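Local coordinates for protein inorganic pyrophosphatase (Thermus thermophilus, PDB 2PRD) that catalyses the hydrolysis of inorganic pyrophosphate to two phosphate ions, using magnesium, and works as a homohexamer, at residues Glu131-His134 with Phe135-Tyr139; Arg166-Ile169 with Ala170-Lys173; Val124-Gly127 with Val128-Glu131. All coordinates share one frame; numbering follows the deposited sequence.

Interaction 1: residues Glu131-His134 with Phe135-Tyr139; sequences EIQH and FFETY. With SO4 (sulfate ion), chain B.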
loop_
_atom_site.group_PDB
_atom_site.type_symbol
_atom_site.label_atom_id
_atom_site.label_comp_id
_atom_site.label_asym_id
_atom_site.label_seq_id
_atom_site.Cartn_x
_atom_site.Cartn_y
_atom_site.Cartn_z
ATOM N N GLU A 131 -8.440 -12.280 -18.217
ATOM C CA GLU A 131 -8.162 -12.202 -16.783
ATOM C C GLU A 131 -9.478 -12.313 -16.034
ATOM O O GLU A 131 -9.595 -13.072 -15.056
ATOM C CB GLU A 131 -7.389 -10.915 -16.434
ATOM C CG GLU A 131 -6.953 -10.895 -14.950
ATOM C CD GLU A 131 -6.385 -9.520 -14.582
ATOM O OE1 GLU A 131 -6.753 -8.576 -15.289
ATOM O OE2 GLU A 131 -5.537 -9.407 -13.681
ATOM N N ILE A 132 -10.466 -11.541 -16.500
ATOM C CA ILE A 132 -11.817 -11.582 -15.863
ATOM C C ILE A 132 -12.416 -12.965 -15.930
ATOM O O ILE A 132 -12.787 -13.587 -14.907
ATOM C CB ILE A 132 -12.746 -10.491 -16.402
ATOM C CG1 ILE A 132 -12.190 -9.100 -16.103
ATOM C CG2 ILE A 132 -14.125 -10.653 -15.767
ATOM C CD1 ILE A 132 -12.774 -7.915 -16.814
ATOM N N GLN A 133 -12.485 -13.537 -17.140
ATOM C CA GLN A 133 -13.034 -14.871 -17.259
ATOM C C GLN A 133 -12.324 -15.881 -16.397
ATOM O O GLN A 133 -12.973 -16.740 -15.738
ATOM C CB GLN A 133 -12.919 -15.263 -18.761
ATOM C CG GLN A 133 -13.221 -16.752 -18.889
ATOM C CD GLN A 133 -13.608 -17.067 -20.326
ATOM O OE1 GLN A 133 -13.746 -16.104 -21.083
ATOM N NE2 GLN A 133 -13.765 -18.339 -20.650
ATOM N N HIS A 134 -10.981 -15.823 -16.438
ATOM C CA HIS A 134 -10.220 -16.849 -15.655
ATOM C C HIS A 134 -10.497 -16.668 -14.182
ATOM O O HIS A 134 -10.495 -17.618 -13.385
ATOM C CB HIS A 134 -8.773 -16.848 -16.099
ATOM C CG HIS A 134 -7.803 -17.614 -15.248
ATOM N ND1 HIS A 134 -7.142 -16.999 -14.195
ATOM C CD2 HIS A 134 -7.358 -18.862 -15.221
ATOM C CE1 HIS A 134 -6.350 -17.852 -13.592
ATOM N NE2 HIS A 134 -6.483 -19.026 -14.204
ATOM N N PHE A 135 -10.822 -15.448 -13.744
ATOM C CA PHE A 135 -11.106 -15.199 -12.319
ATOM C C PHE A 135 -12.351 -15.929 -11.889
ATOM O O PHE A 135 -12.377 -16.723 -10.921
ATOM C CB PHE A 135 -11.173 -13.697 -11.999
ATOM C CG PHE A 135 -11.736 -13.412 -10.627
ATOM C CD1 PHE A 135 -10.951 -13.446 -9.511
ATOM C CD2 PHE A 135 -13.075 -13.108 -10.478
ATOM C CE1 PHE A 135 -11.495 -13.173 -8.259
ATOM C CE2 PHE A 135 -13.648 -12.852 -9.260
ATOM C CZ PHE A 135 -12.848 -12.865 -8.126
ATOM N N PHE A 136 -13.414 -15.671 -12.658
ATOM C CA PHE A 136 -14.713 -16.290 -12.386
ATOM C C PHE A 136 -14.638 -17.789 -12.554
ATOM O O PHE A 136 -15.436 -18.506 -11.914
ATOM C CB PHE A 136 -15.864 -15.635 -13.171
ATOM C CG PHE A 136 -16.291 -14.311 -12.650
ATOM C CD1 PHE A 136 -16.951 -14.238 -11.429
ATOM C CD2 PHE A 136 -15.995 -13.135 -13.304
ATOM C CE1 PHE A 136 -17.309 -12.992 -10.897
ATOM C CE2 PHE A 136 -16.346 -11.896 -12.781
ATOM C CZ PHE A 136 -17.018 -11.823 -11.575
ATOM N N GLU A 137 -13.733 -18.350 -13.359
ATOM C CA GLU A 137 -13.676 -19.816 -13.490
ATOM C C GLU A 137 -12.873 -20.521 -12.441
ATOM O O GLU A 137 -12.955 -21.750 -12.350
ATOM C CB GLU A 137 -13.170 -20.170 -14.903
ATOM C CG GLU A 137 -14.263 -19.843 -15.915
ATOM C CD GLU A 137 -13.938 -20.173 -17.351
ATOM O OE1 GLU A 137 -12.747 -20.194 -17.709
ATOM O OE2 GLU A 137 -14.915 -20.371 -18.117
ATOM N N THR A 138 -12.081 -19.805 -11.623
ATOM C CA THR A 138 -11.261 -20.486 -10.626
ATOM C C THR A 138 -11.508 -20.010 -9.213
ATOM O O THR A 138 -11.089 -20.713 -8.267
ATOM C CB THR A 138 -9.759 -20.264 -10.937
ATOM O OG1 THR A 138 -9.503 -18.843 -11.034
ATOM C CG2 THR A 138 -9.311 -20.853 -12.261
ATOM N N TYR A 139 -12.136 -18.872 -9.041
ATOM C CA TYR A 139 -12.273 -18.285 -7.696
ATOM C C TYR A 139 -13.108 -19.032 -6.709
ATOM O O TYR A 139 -12.945 -18.849 -5.495
ATOM C CB TYR A 139 -12.614 -16.816 -7.760
ATOM C CG TYR A 139 -14.082 -16.415 -7.743
ATOM C CD1 TYR A 139 -14.924 -16.822 -8.755
ATOM C CD2 TYR A 139 -14.599 -15.581 -6.780
ATOM C CE1 TYR A 139 -16.242 -16.442 -8.842
ATOM C CE2 TYR A 139 -15.921 -15.178 -6.832
ATOM C CZ TYR A 139 -16.728 -15.615 -7.854
ATOM O OH TYR A 139 -18.048 -15.225 -7.923
HETATM S S SO4 B . -20.387 -14.538 -5.209
HETATM O O1 SO4 B . -21.236 -15.698 -5.640
HETATM O O2 SO4 B . -18.957 -14.832 -5.581
HETATM O O3 SO4 B . -20.798 -13.167 -5.620
HETATM O O4 SO4 B . -20.482 -14.548 -3.687
#

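Interaction 2: residues Arg166-Ile169 with Ala170-Lys173; sequences RACI and ARYK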
loop_
_atom_site.group_PDB
_atom_site.type_symbol
_atom_site.label_atom_id
_atom_site.label_comp_id
_atom_site.label_asym_id
_atom_site.label_seq_id
_atom_site.Cartn_x
_atom_site.Cartn_y
_atom_site.Cartn_z
ATOM N N ARG A 166 -32.246 -2.230 -18.715
ATOM C CA ARG A 166 -33.622 -1.779 -18.877
ATOM C C ARG A 166 -34.622 -2.781 -18.297
ATOM O O ARG A 166 -35.627 -2.399 -17.686
ATOM C CB ARG A 166 -33.967 -1.678 -20.366
ATOM C CG ARG A 166 -33.697 -0.417 -21.050
ATOM C CD ARG A 166 -34.254 -0.238 -22.459
ATOM N NE ARG A 166 -33.968 1.160 -22.830
ATOM C CZ ARG A 166 -32.979 1.698 -23.495
ATOM N NH1 ARG A 166 -31.990 0.968 -24.005
ATOM N NH2 ARG A 166 -32.934 3.038 -23.667
ATOM N N ALA A 167 -34.391 -4.062 -18.576
ATOM C CA ALA A 167 -35.288 -5.107 -18.082
ATOM C C ALA A 167 -35.211 -5.270 -16.583
ATOM O O ALA A 167 -36.277 -5.505 -15.981
ATOM C CB ALA A 167 -35.088 -6.451 -18.773
ATOM N N CYS A 168 -34.077 -5.116 -15.945
ATOM C CA CYS A 168 -33.974 -5.284 -14.480
ATOM C C CYS A 168 -34.485 -4.030 -13.813
ATOM O O CYS A 168 -34.885 -4.072 -12.638
ATOM C CB CYS A 168 -32.512 -5.541 -14.110
ATOM S SG CYS A 168 -31.989 -7.127 -14.861
ATOM N N ILE A 169 -34.491 -2.980 -14.609
ATOM C CA ILE A 169 -35.025 -1.706 -14.022
ATOM C C ILE A 169 -36.552 -1.819 -13.940
ATOM O O ILE A 169 -37.189 -1.500 -12.928
ATOM C CB ILE A 169 -34.583 -0.478 -14.812
ATOM C CG1 ILE A 169 -33.115 -0.133 -14.550
ATOM C CG2 ILE A 169 -35.477 0.721 -14.600
ATOM C CD1 ILE A 169 -32.518 0.867 -15.539
ATOM N N ALA A 170 -37.122 -2.312 -15.033
ATOM C CA ALA A 170 -38.569 -2.463 -15.172
ATOM C C ALA A 170 -39.087 -3.404 -14.115
ATOM O O ALA A 170 -40.051 -3.101 -13.406
ATOM C CB ALA A 170 -38.841 -2.975 -16.571
ATOM N N ARG A 171 -38.409 -4.544 -14.072
ATOM C CA ARG A 171 -38.744 -5.621 -13.140
ATOM C C ARG A 171 -38.774 -5.163 -11.699
ATOM O O ARG A 171 -39.642 -5.649 -10.957
ATOM C CB ARG A 171 -37.859 -6.843 -13.333
ATOM C CG ARG A 171 -38.199 -7.983 -12.392
ATOM C CD ARG A 171 -37.505 -9.291 -12.742
ATOM N NE ARG A 171 -37.280 -9.570 -14.131
ATOM C CZ ARG A 171 -36.217 -9.507 -14.897
ATOM N NH1 ARG A 171 -35.044 -9.106 -14.420
ATOM N NH2 ARG A 171 -36.302 -9.788 -16.186
ATOM N N TYR A 172 -37.901 -4.239 -11.313
ATOM C CA TYR A 172 -37.828 -3.726 -9.946
ATOM C C TYR A 172 -39.062 -2.906 -9.598
ATOM O O TYR A 172 -39.525 -2.986 -8.456
ATOM C CB TYR A 172 -36.550 -2.929 -9.702
ATOM C CG TYR A 172 -36.489 -2.278 -8.341
ATOM C CD1 TYR A 172 -35.977 -2.920 -7.233
ATOM C CD2 TYR A 172 -36.959 -0.992 -8.187
ATOM C CE1 TYR A 172 -35.894 -2.291 -5.988
ATOM C CE2 TYR A 172 -36.891 -0.371 -6.944
ATOM C CZ TYR A 172 -36.382 -1.027 -5.867
ATOM O OH TYR A 172 -36.342 -0.437 -4.622
ATOM N N LYS A 173 -39.551 -2.187 -10.588
ATOM C CA LYS A 173 -40.766 -1.372 -10.459
ATOM C C LYS A 173 -41.953 -2.322 -10.321
ATOM O O LYS A 173 -42.831 -2.160 -9.498
ATOM C CB LYS A 173 -40.985 -0.542 -11.734
ATOM C CG LYS A 173 -39.715 0.247 -12.052
ATOM C CD LYS A 173 -40.031 1.585 -12.696
ATOM C CE LYS A 173 -39.871 1.444 -14.223
ATOM N NZ LYS A 173 -39.079 2.611 -14.725
#

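Interaction 3: residues Val124-Gly127 with Val128-Glu131; sequences VPEG and VKQE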
loop_
_atom_site.group_PDB
_atom_site.type_symbol
_atom_site.label_atom_id
_atom_site.label_comp_id
_atom_site.label_asym_id
_atom_site.label_seq_id
_atom_site.Cartn_x
_atom_site.Cartn_y
_atom_site.Cartn_z
ATOM N N VAL A 124 -12.622 -3.376 -24.546
ATOM C CA VAL A 124 -11.911 -3.890 -23.321
ATOM C C VAL A 124 -10.852 -4.776 -23.907
ATOM O O VAL A 124 -11.249 -5.672 -24.690
ATOM C CB VAL A 124 -12.937 -4.611 -22.455
ATOM C CG1 VAL A 124 -12.266 -5.337 -21.299
ATOM C CG2 VAL A 124 -13.853 -3.527 -21.818
ATOM N N PRO A 125 -9.575 -4.516 -23.653
ATOM C CA PRO A 125 -8.503 -5.302 -24.262
ATOM C C PRO A 125 -8.727 -6.781 -24.023
ATOM O O PRO A 125 -9.182 -7.130 -22.902
ATOM C CB PRO A 125 -7.250 -4.768 -23.624
ATOM C CG PRO A 125 -7.593 -3.636 -22.747
ATOM C CD PRO A 125 -9.103 -3.457 -22.761
ATOM N N GLU A 126 -8.412 -7.680 -24.949
ATOM C CA GLU A 126 -8.634 -9.095 -24.613
ATOM C C GLU A 126 -7.751 -9.684 -23.519
ATOM O O GLU A 126 -8.094 -10.795 -23.013
ATOM C CB GLU A 126 -8.612 -10.009 -25.830
ATOM C CG GLU A 126 -9.745 -11.058 -25.690
ATOM C CD GLU A 126 -9.213 -12.428 -26.094
ATOM O OE1 GLU A 126 -8.052 -12.440 -26.578
ATOM O OE2 GLU A 126 -9.945 -13.434 -25.929
ATOM N N GLY A 127 -6.649 -9.034 -23.186
ATOM C CA GLY A 127 -5.777 -9.547 -22.109
ATOM C C GLY A 127 -6.537 -9.382 -20.793
ATOM O O GLY A 127 -6.382 -10.151 -19.848
ATOM N N VAL A 128 -7.342 -8.358 -20.776
ATOM C CA VAL A 128 -8.202 -8.011 -19.645
ATOM C C VAL A 128 -9.420 -8.904 -19.605
ATOM O O VAL A 128 -9.767 -9.486 -18.546
ATOM C CB VAL A 128 -8.608 -6.527 -19.657
ATOM C CG1 VAL A 128 -9.523 -6.261 -18.471
ATOM C CG2 VAL A 128 -7.382 -5.646 -19.627
ATOM N N LYS A 129 -10.111 -9.104 -20.718
ATOM C CA LYS A 129 -11.228 -10.019 -20.741
ATOM C C LYS A 129 -10.838 -11.441 -20.339
ATOM O O LYS A 129 -11.642 -12.177 -19.734
ATOM C CB LYS A 129 -11.784 -10.128 -22.203
ATOM C CG LYS A 129 -12.583 -8.865 -22.521
ATOM C CD LYS A 129 -13.453 -9.060 -23.746
ATOM C CE LYS A 129 -12.659 -8.721 -25.012
ATOM N NZ LYS A 129 -13.468 -7.748 -25.822
ATOM N N GLN A 130 -9.599 -11.855 -20.635
ATOM C CA GLN A 130 -9.190 -13.236 -20.297
ATOM C C GLN A 130 -8.949 -13.381 -18.783
ATOM O O GLN A 130 -9.104 -14.468 -18.203
ATOM C CB GLN A 130 -7.945 -13.658 -20.958
ATOM C CG GLN A 130 -7.475 -14.058 -22.271
ATOM C CD GLN A 130 -5.986 -14.482 -22.154
ATOM O OE1 GLN A 130 -5.691 -15.502 -22.802
ATOM N NE2 GLN A 130 -5.193 -13.754 -21.338
ATOM N N GLU A 131 -8.440 -12.280 -18.217
ATOM C CA GLU A 131 -8.162 -12.202 -16.783
ATOM C C GLU A 131 -9.478 -12.313 -16.034
ATOM O O GLU A 131 -9.595 -13.072 -15.056
ATOM C CB GLU A 131 -7.389 -10.915 -16.434
ATOM C CG GLU A 131 -6.953 -10.895 -14.950
ATOM C CD GLU A 131 -6.385 -9.520 -14.582
ATOM O OE1 GLU A 131 -6.753 -8.576 -15.289
ATOM O OE2 GLU A 131 -5.537 -9.407 -13.681
HETATM O O HOH W 1 -11.363 -7.134 -27.374
HETATM O O HOH W 2 -4.381 -11.661 -19.349
#

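Interaction 1: residues Glu131-His134 with Phe135-Tyr139
The carbonyl oxygen of H134 is approached by three groups of the next turn. T138 OG1 lies 2.8 Å from H134 O, but its one proton can go to H134 O or to Q49 OE1, and which of them takes it is not settled; T138 N and E137 N add weak bonds to H134 O. With OG1 between its own N and C (chi1 55°), T138 turns the hydroxyl toward H134 O and sets CG2 over one face of the H134 imidazole, a CH-pi contact of 4.2 Å from T138 CG2 to the ring centroid. H134 NE2 makes a weak hydrogen bond to T138 O of a second subunit, and the reciprocal bond runs the other way. Two residues earlier, F136 N bonds I132 O at 3.1 Å with a nearly straight N-H...O angle of 169°. On that side I132 CG2 lies in plane at the edge of the F136 ring, 3.9 Å from F136 CE2, while F135 CD2 sits over the centre of one face of the same ring. Q133 and E137 bring amide and carboxylate together with their planes 88° apart, and the bond from Q133 NE2 to E137 OE2 is weak at 3.4 Å. Past the last turn, Y139 OH donates to O2 of a sulfate at 2.5 Å; R43 and K140 hold the same anion. Y139 and R43 are predicted substrate ligands, consistent with a helix end bringing a tyrosine to the phosphate site of a family I pyrophosphatase, here holding a sulfate probably from the crystallisation liquor.

Interaction 2: residues Arg166-Ile169 with Ala170-Lys173
The guanidinium of R171 has A167 O over the centre of one face, 4.0 Å above its plane, and C168 SG at its edge, 3.7 Å from R171 NH1. The side chain leaves the helix with CG anti to the backbone N (chi1 -179°) and then bends at chi3 (-34°), which folds the flat group back along the preceding turn. Its polar end is engaged beyond the helix: NH2 forms a salt bridge with E64, and NH1 donates to the carbonyl of L62. C168 is buried beside the same loop, packing on T61 and sharing a backbone hydrogen bond with L62. The whole contact belongs to the last two turns of helix 158-173, the C-terminal alpha-helix of the pyrophosphatase fold, and these bonds tie it to the loop carrying D65, a predicted magnesium ligand. The backbone follows the i to i+4 pattern. R171 N reaches A167 O at 3.0 Å and 163°, and A170 N reaches R166 O at 3.0 Å. Toward the chain end the bonds lengthen: Y172 N lies 3.3 Å from C168 O, and K173 N makes only a weak bond to I169 O. K173 CG also packs close to this oxygen, 3.2 Å from I169 O. Bends at chi2, chi3 and chi4 run the lysine next to I169, until K173 NZ comes within 4.1 Å of I169 CG2. Y172, one residue before K173, packs its side chain on S5 near the N-terminus.

Interaction 3: residues Val124-Gly127 with Val128-Glu131
Apolar contacts come first in this N-terminal turn of helix 126-138, where P125 occupies the N-cap position. The P125 ring runs along V128, their ends heading in a common direction, with P125 CG 3.7 Å from V128 CG2. V124 meets V128 at about a right angle, and its CG1, anti to the backbone N (chi1 172°), also packs 3.7 Å from K129 CG. E126 crosses K129 roughly perpendicularly through aliphatic atoms alone, CG to CE, while the charged ends stay well apart. Among the backbone bonds, P125 O accepts from K129 N at 3.1 Å and 163°, and takes a weak second bond from V128 N. Q130 N follows with a 3.0 Å bond to E126 O; E131 N to G127 O is weak. Polar side chains reach beyond the turn. K129 bends at chi3 and chi4, so that NZ bridges the helix to the carbonyls of the preceding loop, I121 O and, weakly, V124 O. Q130 OE1 accepts from K145 of the second subunit, and E131 forms a salt bridge to R114 of the third, placing this turn at the hexamer's interfaces. Two waters add to these bonds. One accepts from K129 NZ and donates to V124 O; the other donates to G127 O at 2.6 Å and accepts weakly from Q130 NE2.

Overall arrangement
Interactions 3 and 1 follow one another along helix 126-138, sharing E131, with centres about 11 Å apart: residues 124-131 start the helix and residues 131-139 carry it to its C-terminal end and the sulfate. Both touch the second subunit, and E131, common to both, reaches the third, so this helix meets neighbouring subunits in both contacts and ends at the predicted substrate site. Interaction 2 comes last in the chain, after strand 150-156, on helix 158-173. It lies on the opposite side of the chain's centre, its centre about 28 Å from that of interaction 1 and 29 Å from that of interaction 3, and no other subunit touches it.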